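PDB 2JLM: putative phosphinothricin n-acetyltransferase from Acinetobacter baylyi, which probably transfers the acetyl group of acetyl-CoA to the amino group of L-methionine sulfoximine and L-methionine sulfone, as a member of the GNAT acetyltransferase family. Local coordinates for residues 50-55 against 74-79; 80-85 against 89-94; 153-156 against 162-165; 129-132 against 137-140. All coordinates share one frame; numbering follows the deposited sequence.

Contact 1 of 4, residues 50-55 against 74-79; sequences AAWFAT and LGFASW
Trp-52 of helix 46-58 reaches across to Phe-76 of strand 73-81, a helix-on-sheet contact of the GNAT fold carried by two aromatic rings. From the helix backbone the CB of Trp-52 sets out toward the strand, and CG lies anti to the backbone N (chi1 -170°), which carries the indole out toward the strand, beside the Phe-53 ring. At the near side of the six-membered ring, CE3 stands over the centre of the Phe-53 ring, 3.7 Å above its plane, and the indole rests there against the ring of the next residue in sequence. The far corner of the ring then does the work across the contact: CH2 and CZ2 both approach a single atom, CE1 of Phe-76. The two side chains come from opposite directions, with their ring planes 82° apart and the centroid of the Trp-52 six-membered ring 6.0 Å from that of Phe-76. Around them, Ile-63 of strand 63-68 touches Trp-52, Phe-53 and Phe-76, while Leu-28 of helix 17-34 and the ring of Tyr-97 pack on Phe-76. No hydrogen bond joins the two segments, and the closest approach between them is Trp-52 CH2 to Phe-76 CE1 at 3.8 Å.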
loop_
_atom_site.group_PDB
_atom_site.type_symbol
_atom_site.label_atom_id
_atom_site.label_comp_id
_atom_site.label_asym_id
_atom_site.label_seq_id
_atom_site.Cartn_x
_atom_site.Cartn_y
_atom_site.Cartn_z
ATOM N N ALA D 50 -14.248 -16.815 -0.435
ATOM C CA ALA D 50 -13.952 -15.685 -1.312
ATOM C C ALA D 50 -14.154 -14.358 -0.585
ATOM O O ALA D 50 -13.432 -13.388 -0.830
ATOM C CB ALA D 50 -14.810 -15.746 -2.570
ATOM N N ALA D 51 -15.144 -14.318 0.303
ATOM C CA ALA D 51 -15.371 -13.144 1.139
ATOM C C ALA D 51 -14.232 -13.030 2.138
ATOM O O ALA D 51 -13.675 -11.952 2.346
ATOM C CB ALA D 51 -16.705 -13.249 1.861
ATOM N N TRP D 52 -13.897 -14.163 2.750
ATOM C CA TRP D 52 -12.750 -14.262 3.644
ATOM C C TRP D 52 -11.539 -13.582 3.016
ATOM O O TRP D 52 -10.908 -12.735 3.643
ATOM C CB TRP D 52 -12.449 -15.733 3.933
ATOM C CG TRP D 52 -11.439 -15.996 5.021
ATOM C CD1 TRP D 52 -11.671 -16.034 6.367
ATOM C CD2 TRP D 52 -10.050 -16.306 4.847
ATOM N NE1 TRP D 52 -10.510 -16.331 7.041
ATOM C CE2 TRP D 52 -9.502 -16.505 6.130
ATOM C CE3 TRP D 52 -9.217 -16.429 3.731
ATOM C CZ2 TRP D 52 -8.163 -16.818 6.326
ATOM C CZ3 TRP D 52 -7.883 -16.741 3.930
ATOM C CH2 TRP D 52 -7.370 -16.931 5.215
ATOM N N PHE D 53 -11.217 -13.932 1.774
ATOM C CA PHE D 53 -10.068 -13.310 1.128
ATOM C C PHE D 53 -10.276 -11.812 0.969
ATOM O O PHE D 53 -9.345 -11.023 1.147
ATOM C CB PHE D 53 -9.750 -13.975 -0.209
ATOM C CG PHE D 53 -8.921 -15.216 -0.073
ATOM C CD1 PHE D 53 -9.519 -16.466 -0.040
ATOM C CD2 PHE D 53 -7.546 -15.133 0.049
ATOM C CE1 PHE D 53 -8.759 -17.610 0.096
ATOM C CE2 PHE D 53 -6.777 -16.276 0.186
ATOM C CZ PHE D 53 -7.385 -17.516 0.209
ATOM N N ALA D 54 -11.513 -11.426 0.669
ATOM C CA ALA D 54 -11.844 -10.025 0.442
ATOM C C ALA D 54 -11.586 -9.192 1.692
ATOM O O ALA D 54 -10.923 -8.150 1.637
ATOM C CB ALA D 54 -13.294 -9.885 -0.008
ATOM N N THR D 55 -12.109 -9.662 2.819
ATOM C CA THR D 55 -11.909 -8.998 4.104
ATOM C C THR D 55 -10.431 -8.734 4.374
ATOM O O THR D 55 -10.040 -7.631 4.773
ATOM C CB THR D 55 -12.519 -9.825 5.255
ATOM O OG1 THR D 55 -13.943 -9.885 5.093
ATOM C CG2 THR D 55 -12.186 -9.205 6.620
ATOM N N LEU D 74 1.736 -25.985 3.234
ATOM C CA LEU D 74 1.908 -26.744 4.475
ATOM C C LEU D 74 1.043 -26.197 5.602
ATOM O O LEU D 74 0.744 -26.898 6.565
ATOM C CB LEU D 74 3.373 -26.747 4.916
ATOM C CG LEU D 74 4.349 -27.400 3.937
ATOM C CD1 LEU D 74 5.644 -27.764 4.645
ATOM C CD2 LEU D 74 3.726 -28.641 3.310
ATOM N N GLY D 75 0.639 -24.941 5.474
ATOM C CA GLY D 75 -0.125 -24.287 6.513
ATOM C C GLY D 75 0.027 -22.795 6.363
ATOM O O GLY D 75 0.867 -22.329 5.589
ATOM N N PHE D 76 -0.788 -22.048 7.095
ATOM C CA PHE D 76 -0.786 -20.592 6.996
ATOM C C PHE D 76 -1.105 -19.917 8.330
ATOM O O PHE D 76 -1.630 -20.537 9.256
ATOM C CB PHE D 76 -1.763 -20.128 5.909
ATOM C CG PHE D 76 -3.204 -20.373 6.241
ATOM C CD1 PHE D 76 -3.992 -19.358 6.757
ATOM C CD2 PHE D 76 -3.772 -21.624 6.047
ATOM C CE1 PHE D 76 -5.328 -19.584 7.071
ATOM C CE2 PHE D 76 -5.102 -21.855 6.359
ATOM C CZ PHE D 76 -5.879 -20.834 6.873
ATOM N N ALA D 77 -0.756 -18.646 8.440
ATOM C CA ALA D 77 -1.085 -17.883 9.629
ATOM C C ALA D 77 -1.641 -16.560 9.158
ATOM O O ALA D 77 -1.338 -16.112 8.055
ATOM C CB ALA D 77 0.139 -17.668 10.496
ATOM N N SER D 78 -2.466 -15.938 9.984
ATOM C CA SER D 78 -3.112 -14.707 9.580
ATOM C C SER D 78 -3.635 -13.993 10.821
ATOM O O SER D 78 -3.610 -14.554 11.915
ATOM C CB SER D 78 -4.258 -15.032 8.627
ATOM O OG SER D 78 -4.813 -13.853 8.066
ATOM N N TRP D 79 -4.084 -12.753 10.658
ATOM C CA TRP D 79 -4.838 -12.089 11.720
ATOM C C TRP D 79 -6.015 -11.300 11.170
ATOM O O TRP D 79 -6.125 -11.083 9.970
ATOM C CB TRP D 79 -3.950 -11.215 12.618
ATOM C CG TRP D 79 -3.461 -9.948 11.999
ATOM C CD1 TRP D 79 -4.224 -8.930 11.501
ATOM C CD2 TRP D 79 -2.095 -9.538 11.842
ATOM N NE1 TRP D 79 -3.423 -7.927 11.027
ATOM C CE2 TRP D 79 -2.111 -8.273 11.224
ATOM C CE3 TRP D 79 -0.865 -10.122 12.150
ATOM C CZ2 TRP D 79 -0.946 -7.584 10.912
ATOM C CZ3 TRP D 79 0.289 -9.437 11.839
ATOM C CH2 TRP D 79 0.242 -8.181 11.224
#

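Contact 2 of 4, residues 80-85 against 89-94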
loop_
_atom_site.group_PDB
_atom_site.type_symbol
_atom_site.label_atom_id
_atom_site.label_comp_id
_atom_site.label_asym_id
_atom_site.label_seq_id
_atom_site.Cartn_x
_atom_site.Cartn_y
_atom_site.Cartn_z
ATOM N N GLY D 80 -6.911 -10.911 12.065
ATOM C CA GLY D 80 -8.056 -10.100 11.730
ATOM C C GLY D 80 -8.396 -9.234 12.927
ATOM O O GLY D 80 -7.650 -9.175 13.909
ATOM N N SER D 81 -9.535 -8.568 12.861
ATOM C CA SER D 81 -9.971 -7.746 13.974
ATOM C C SER D 81 -10.164 -8.627 15.209
ATOM O O SER D 81 -10.657 -9.746 15.097
ATOM C CB SER D 81 -11.281 -7.038 13.614
ATOM O OG SER D 81 -11.453 -5.871 14.398
ATOM N N PHE D 82 -9.750 -8.139 16.376
ATOM C CA PHE D 82 -10.092 -8.799 17.633
ATOM C C PHE D 82 -11.517 -8.416 18.075
ATOM O O PHE D 82 -12.380 -9.272 18.204
ATOM C CB PHE D 82 -9.077 -8.484 18.736
ATOM C CG PHE D 82 -9.496 -8.968 20.111
ATOM C CD1 PHE D 82 -9.537 -8.087 21.190
ATOM C CD2 PHE D 82 -9.850 -10.304 20.325
ATOM C CE1 PHE D 82 -9.924 -8.535 22.467
ATOM C CE2 PHE D 82 -10.242 -10.758 21.592
ATOM C CZ PHE D 82 -10.275 -9.871 22.666
ATOM N N ARG D 83 -11.765 -7.132 18.296
ATOM C CA ARG D 83 -13.125 -6.679 18.581
ATOM C C ARG D 83 -13.469 -5.493 17.682
ATOM O O ARG D 83 -12.617 -4.643 17.412
ATOM C CB ARG D 83 -13.297 -6.360 20.077
ATOM C CG ARG D 83 -13.372 -7.624 20.947
ATOM C CD ARG D 83 -13.237 -7.354 22.451
ATOM N NE ARG D 83 -14.254 -6.426 22.953
ATOM C CZ ARG D 83 -15.539 -6.729 23.086
ATOM N NH1 ARG D 83 -15.982 -7.927 22.723
ATOM N NH2 ARG D 83 -16.389 -5.827 23.556
ATOM N N ALA D 84 -14.711 -5.455 17.210
ATOM C CA ALA D 84 -15.129 -4.511 16.171
ATOM C C ALA D 84 -15.509 -3.127 16.701
ATOM O O ALA D 84 -16.664 -2.716 16.611
ATOM C CB ALA D 84 -16.282 -5.101 15.377
ATOM N N PHE D 85 -14.538 -2.418 17.259
ATOM C CA PHE D 85 -14.759 -1.067 17.765
ATOM C C PHE D 85 -13.491 -0.277 17.554
ATOM O O PHE D 85 -12.394 -0.840 17.622
ATOM C CB PHE D 85 -15.106 -1.072 19.248
ATOM C CG PHE D 85 -16.398 -1.750 19.566
ATOM C CD1 PHE D 85 -16.445 -3.120 19.763
ATOM C CD2 PHE D 85 -17.564 -1.014 19.697
ATOM C CE1 PHE D 85 -17.639 -3.748 20.063
ATOM C CE2 PHE D 85 -18.762 -1.636 20.002
ATOM C CZ PHE D 85 -18.799 -3.005 20.185
ATOM N N LYS D 89 -8.047 -0.497 17.627
ATOM C CA LYS D 89 -7.236 -0.414 16.401
ATOM C C LYS D 89 -5.855 -1.079 16.470
ATOM O O LYS D 89 -5.327 -1.530 15.452
ATOM C CB LYS D 89 -7.071 1.046 15.971
ATOM C CG LYS D 89 -6.425 1.921 17.028
ATOM C CD LYS D 89 -6.634 3.389 16.722
ATOM C CE LYS D 89 -5.668 3.884 15.669
ATOM N NZ LYS D 89 -5.784 5.362 15.506
ATOM N N TYR D 90 -5.267 -1.141 17.659
ATOM C CA TYR D 90 -3.909 -1.666 17.780
ATOM C C TYR D 90 -3.879 -3.122 18.232
ATOM O O TYR D 90 -2.820 -3.659 18.557
ATOM C CB TYR D 90 -3.075 -0.802 18.720
ATOM C CG TYR D 90 -2.901 0.622 18.247
ATOM C CD1 TYR D 90 -2.187 0.910 17.088
ATOM C CD2 TYR D 90 -3.454 1.679 18.962
ATOM C CE1 TYR D 90 -2.033 2.225 16.652
ATOM C CE2 TYR D 90 -3.301 2.984 18.546
ATOM C CZ TYR D 90 -2.593 3.252 17.392
ATOM O OH TYR D 90 -2.447 4.557 16.992
ATOM N N THR D 91 -5.041 -3.766 18.222
ATOM C CA THR D 91 -5.137 -5.152 18.658
ATOM C C THR D 91 -5.628 -6.000 17.507
ATOM O O THR D 91 -6.621 -5.670 16.855
ATOM C CB THR D 91 -6.114 -5.284 19.851
ATOM O OG1 THR D 91 -5.665 -4.444 20.916
ATOM C CG2 THR D 91 -6.196 -6.719 20.358
ATOM N N VAL D 92 -4.921 -7.088 17.237
ATOM C CA VAL D 92 -5.388 -8.026 16.229
ATOM C C VAL D 92 -5.540 -9.385 16.884
ATOM O O VAL D 92 -4.950 -9.648 17.933
ATOM C CB VAL D 92 -4.413 -8.115 15.041
ATOM C CG1 VAL D 92 -4.198 -6.732 14.439
ATOM C CG2 VAL D 92 -3.077 -8.694 15.484
ATOM N N GLU D 93 -6.358 -10.234 16.282
ATOM C CA GLU D 93 -6.461 -11.608 16.714
ATOM C C GLU D 93 -5.927 -12.476 15.577
ATOM O O GLU D 93 -6.342 -12.327 14.438
ATOM C CB GLU D 93 -7.905 -11.972 17.037
ATOM C CG GLU D 93 -8.095 -13.459 17.253
ATOM C CD GLU D 93 -9.497 -13.806 17.729
ATOM O OE1 GLU D 93 -10.270 -12.870 18.030
ATOM O OE2 GLU D 93 -9.820 -15.015 17.806
ATOM N N HIS D 94 -4.994 -13.362 15.896
ATOM C CA HIS D 94 -4.315 -14.181 14.900
ATOM C C HIS D 94 -4.786 -15.617 14.962
ATOM O O HIS D 94 -5.325 -16.077 15.975
ATOM C CB HIS D 94 -2.815 -14.189 15.168
ATOM C CG HIS D 94 -2.450 -14.855 16.458
ATOM N ND1 HIS D 94 -2.021 -16.162 16.531
ATOM C CD2 HIS D 94 -2.489 -14.399 17.735
ATOM C CE1 HIS D 94 -1.793 -16.481 17.791
ATOM N NE2 HIS D 94 -2.067 -15.430 18.543
HETATM O O HOH W 1 -12.146 -12.027 16.281
HETATM O O HOH W 2 -9.212 -5.527 17.134
#
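Gly-80 and Glu-93 face each other as an antiparallel hydrogen-bonded pair, and their backbones supply both direct hydrogen bonds of this contact. Gly-80 N donates to Glu-93 O at 2.8 Å, and Glu-93 N returns a nearly straight bond to Gly-80 O (2.9 Å, 168° at the hydrogen). The same Gly-80 O also receives a CA-H...O contact from Val-92 CA at 3.4 Å. Beyond this pair water takes over the bridging: one molecule accepts from Phe-82 N and donates to Thr-91 O, and another lies in hydrogen-bonding position to both Ser-81 O and Glu-93 OE1. Apolar packing centres on Phe-82, whose CG lies anti to its backbone N (chi1 171°); this lays the ring beside Thr-91, with CG2 of Thr-91 3.7 Å from Phe-82 CD1. The Glu-93 side chain runs at about a right angle to that of Phe-82 and brings OE1 to the ring edge, 3.5 Å from Phe-82 CD2. Glu-93 OE2 and Arg-83 NH2 form reciprocal salt bridges with Arg-83 and Glu-93 of the second subunit, and Thr-91 OG1 bonds to Ala-156 O of that subunit. The arrangement is that of a beta hairpin, strands 73-81 and 91-98, whose loop end takes part in a subunit interface.

Contact 3 of 4, residues 153-156 against 162-165; sequences IQQA and RWLD
Asp-165 meets the backbone of Gln-155 in a carboxylate-to-turn contact, which lies in the hairpin of strands 148-159 and 162-172 at the edge of the sheet. Asp-165 OD2 accepts a hydrogen bond from Gln-155 N at 2.7 Å. The donor comes to the anti side of that oxygen and stands 24° out of the carboxylate plane. With CG beside its own backbone N (chi1 -65°), Asp-165 also carries OD2 to 3.3 Å from Gln-154 CA. The turn so held is of type II, running from Ile-153 to Ala-156, and marks a corner in strand 148-159 where regular pairing with its neighbour is interrupted. Ala-156 N closes it through a weak bond to Ile-153 O. Next to the carboxylate, Gln-155 extends over the indole of Trp-163: its CB is 3.8 Å from Trp-163 CB, and OE1 lies over one face of the ring, 3.8 Å from Trp-163 CD1. Amide and ring are almost parallel, their planes 13° apart. Both groups also meet the second subunit, where His-125 is hydrogen-bonded through NE2 to Gln-155 OE1 and stacks its ring on Trp-163. On the turn itself, Gln-154 N bonds to Gln-170 OE1 of that subunit.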
loop_
_atom_site.group_PDB
_atom_site.type_symbol
_atom_site.label_atom_id
_atom_site.label_comp_id
_atom_site.label_asym_id
_atom_site.label_seq_id
_atom_site.Cartn_x
_atom_site.Cartn_y
_atom_site.Cartn_z
ATOM N N ILE D 153 -12.706 -17.642 29.397
ATOM C CA ILE D 153 -14.159 -17.598 29.533
ATOM C C ILE D 153 -14.735 -19.015 29.547
ATOM O O ILE D 153 -14.855 -19.666 28.507
ATOM C CB ILE D 153 -14.815 -16.747 28.424
ATOM C CG1 ILE D 153 -14.240 -15.325 28.464
ATOM C CG2 ILE D 153 -16.328 -16.715 28.616
ATOM C CD1 ILE D 153 -14.787 -14.400 27.424
ATOM N N GLN D 154 -15.073 -19.491 30.738
ATOM C CA GLN D 154 -15.487 -20.875 30.918
ATOM C C GLN D 154 -16.791 -21.152 30.192
ATOM O O GLN D 154 -17.717 -20.348 30.242
ATOM C CB GLN D 154 -15.601 -21.203 32.410
ATOM C CG GLN D 154 -14.491 -20.561 33.227
ATOM C CD GLN D 154 -14.486 -20.993 34.683
ATOM O OE1 GLN D 154 -15.068 -22.014 35.041
ATOM N NE2 GLN D 154 -13.816 -20.220 35.527
ATOM N N GLN D 155 -16.835 -22.290 29.504
ATOM C CA GLN D 155 -18.035 -22.770 28.828
ATOM C C GLN D 155 -18.585 -21.761 27.840
ATOM O O GLN D 155 -19.785 -21.731 27.578
ATOM C CB GLN D 155 -19.105 -23.153 29.853
ATOM C CG GLN D 155 -18.597 -24.113 30.925
ATOM C CD GLN D 155 -19.710 -24.895 31.622
ATOM O OE1 GLN D 155 -20.877 -24.518 31.579
ATOM N NE2 GLN D 155 -19.339 -25.989 32.274
ATOM N N ALA D 156 -17.698 -20.937 27.296
ATOM C CA ALA D 156 -18.070 -19.960 26.282
ATOM C C ALA D 156 -18.488 -20.614 24.976
ATOM O O ALA D 156 -19.313 -20.070 24.239
ATOM C CB ALA D 156 -16.928 -18.999 26.033
ATOM N N ARG D 162 -20.548 -30.604 23.793
ATOM C CA ARG D 162 -20.000 -30.226 25.093
ATOM C C ARG D 162 -19.532 -28.774 25.190
ATOM O O ARG D 162 -19.132 -28.162 24.196
ATOM C CB ARG D 162 -18.878 -31.184 25.533
ATOM C CG ARG D 162 -17.600 -31.107 24.720
ATOM C CD ARG D 162 -16.554 -32.114 25.215
ATOM N NE ARG D 162 -15.223 -31.775 24.707
ATOM C CZ ARG D 162 -14.672 -32.329 23.634
ATOM N NH1 ARG D 162 -15.328 -33.265 22.959
ATOM N NH2 ARG D 162 -13.459 -31.955 23.243
ATOM N N TRP D 163 -19.603 -28.237 26.405
ATOM C CA TRP D 163 -19.140 -26.892 26.696
ATOM C C TRP D 163 -17.624 -26.817 26.602
ATOM O O TRP D 163 -16.914 -27.696 27.095
ATOM C CB TRP D 163 -19.605 -26.458 28.095
ATOM C CG TRP D 163 -21.095 -26.424 28.213
ATOM C CD1 TRP D 163 -21.866 -27.184 29.040
ATOM C CD2 TRP D 163 -21.999 -25.615 27.450
ATOM N NE1 TRP D 163 -23.193 -26.891 28.852
ATOM C CE2 TRP D 163 -23.306 -25.931 27.880
ATOM C CE3 TRP D 163 -21.830 -24.639 26.456
ATOM C CZ2 TRP D 163 -24.448 -25.304 27.353
ATOM C CZ3 TRP D 163 -22.963 -24.021 25.919
ATOM C CH2 TRP D 163 -24.255 -24.355 26.374
ATOM N N LEU D 164 -17.133 -25.756 25.975
ATOM C CA LEU D 164 -15.696 -25.541 25.839
ATOM C C LEU D 164 -15.305 -24.252 26.522
ATOM O O LEU D 164 -16.072 -23.290 26.537
ATOM C CB LEU D 164 -15.312 -25.446 24.366
ATOM C CG LEU D 164 -15.814 -26.596 23.501
ATOM C CD1 LEU D 164 -15.629 -26.264 22.023
ATOM C CD2 LEU D 164 -15.099 -27.894 23.898
ATOM N N ASP D 165 -14.097 -24.241 27.070
ATOM C CA ASP D 165 -13.535 -23.058 27.686
ATOM C C ASP D 165 -12.675 -22.364 26.638
ATOM O O ASP D 165 -11.881 -23.009 25.966
ATOM C CB ASP D 165 -12.686 -23.458 28.896
ATOM C CG ASP D 165 -13.519 -24.078 30.008
ATOM O OD1 ASP D 165 -12.928 -24.665 30.944
ATOM O OD2 ASP D 165 -14.767 -23.969 29.951
#

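Contact 4 of 4, residues 129-132 against 137-140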
loop_
_atom_site.group_PDB
_atom_site.type_symbol
_atom_site.label_atom_id
_atom_site.label_comp_id
_atom_site.label_asym_id
_atom_site.label_seq_id
_atom_site.Cartn_x
_atom_site.Cartn_y
_atom_site.Cartn_z
ATOM N N GLY D 129 -4.517 -14.439 20.886
ATOM C CA GLY D 129 -4.928 -15.757 20.433
ATOM C C GLY D 129 -6.035 -16.335 21.306
ATOM O O GLY D 129 -5.983 -16.279 22.533
ATOM N N CYS D 130 -7.048 -16.894 20.668
ATOM C CA CYS D 130 -8.129 -17.525 21.394
ATOM C C CYS D 130 -8.073 -19.048 21.215
ATOM O O CYS D 130 -8.275 -19.554 20.120
ATOM C CB CYS D 130 -9.471 -16.971 20.919
ATOM S SG CYS D 130 -10.876 -17.625 21.829
ATOM N N ILE D 131 -7.804 -19.762 22.306
ATOM C CA ILE D 131 -7.478 -21.198 22.272
ATOM C C ILE D 131 -8.387 -22.001 23.213
ATOM O O ILE D 131 -8.643 -21.580 24.346
ATOM C CB ILE D 131 -6.033 -21.404 22.750
ATOM C CG1 ILE D 131 -5.073 -20.540 21.923
ATOM C CG2 ILE D 131 -5.642 -22.868 22.698
ATOM C CD1 ILE D 131 -3.747 -20.265 22.606
ATOM N N ASP D 132 -8.875 -23.147 22.753
ATOM C CA ASP D 132 -9.548 -24.095 23.648
ATOM C C ASP D 132 -8.624 -24.340 24.843
ATOM O O ASP D 132 -7.447 -24.651 24.673
ATOM C CB ASP D 132 -9.858 -25.385 22.886
ATOM C CG ASP D 132 -10.308 -26.525 23.789
ATOM O OD1 ASP D 132 -10.222 -26.405 25.032
ATOM O OD2 ASP D 132 -10.743 -27.565 23.242
ATOM N N ALA D 137 -0.899 -28.291 23.534
ATOM C CA ALA D 137 0.187 -27.998 22.580
ATOM C C ALA D 137 0.142 -26.568 22.066
ATOM O O ALA D 137 1.177 -25.934 21.902
ATOM C CB ALA D 137 0.194 -28.975 21.415
ATOM N N SER D 138 -1.055 -26.050 21.825
ATOM C CA SER D 138 -1.173 -24.692 21.297
ATOM C C SER D 138 -0.830 -23.652 22.367
ATOM O O SER D 138 -0.115 -22.683 22.113
ATOM C CB SER D 138 -2.567 -24.445 20.730
ATOM O OG SER D 138 -2.661 -23.110 20.273
ATOM N N ILE D 139 -1.317 -23.875 23.578
ATOM C CA ILE D 139 -0.942 -23.016 24.696
ATOM C C ILE D 139 0.563 -22.963 24.929
ATOM O O ILE D 139 1.149 -21.893 25.066
ATOM C CB ILE D 139 -1.585 -23.504 25.978
ATOM C CG1 ILE D 139 -3.106 -23.511 25.808
ATOM C CG2 ILE D 139 -1.118 -22.632 27.156
ATOM C CD1 ILE D 139 -3.858 -23.901 27.064
ATOM N N GLN D 140 1.185 -24.132 24.996
ATOM C CA GLN D 140 2.629 -24.221 25.193
ATOM C C GLN D 140 3.356 -23.465 24.093
ATOM O O GLN D 140 4.324 -22.755 24.359
ATOM C CB GLN D 140 3.073 -25.694 25.251
ATOM C CG GLN D 140 4.575 -25.933 25.217
ATOM C CD GLN D 140 5.109 -26.048 23.796
#
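Ser-138 and Ile-139, neighbours on helix 136-144, meet Ile-131 of strand 126-132, the helix being packed on one face of the sheet. Ser-138 comes first, its CB directed toward the strand and OG anti to the backbone N (chi1 178°), an extension that carries the hydroxyl in among the branches of the isoleucine. OG lies 3.8 Å from Ile-131 CD1 and 3.9 Å from both CG1 and CG2 of Ile-131, while Ser-138 CB is 4.0 Å from Ile-131 CG2. These are van der Waals contacts of a hydroxyl with hydrocarbon, and no hydrogen bond crosses between the segments. Strand and helix follow one another in the chain through a short connection, the strand-to-helix step by which the GNAT fold lays a helix against its central sheet. At its start, the Asp-132 carboxylate takes up the connection ahead: OD1 accepts from Thr-134 N, and OD2 is hydrogen-bonded to Thr-36 OG1. Ile-139 follows, approaching the strand by its longer branch. Its CG1 packs on Ile-131 CG2 at 4.1 Å, an apolar touch between two beta-branched side chains, and CD1 at the tip reaches to 4.4 Å from Asp-132 O. Tyr-169 of strand 162-172, the next strand of the sheet, packs against both Ile-131 and Ile-139.

All four contacts draw on one mixed sheet, and their chemistry follows their place in it. Contacts 1 and 4 set helices against strands on opposite sides of the chain's centre, and both rely on van der Waals packing without a hydrogen bond between segments: aromatic in contact 1, aliphatic and hydroxyl in contact 4. Contacts 2 and 3 belong to hairpins, use polar bonds, and reach the second subunit. Contact 1 is the more interior, its centre about 9 Å from the centre of the chain; contact 3 is peripheral, its centre about 20 Å away. Strand 73-81 serves contacts 1 and 2, which touch where Trp-79 packs on Val-92; contact 2 touches contact 4 where His-94 packs on Gly-129 and Glu-93 on Cys-130.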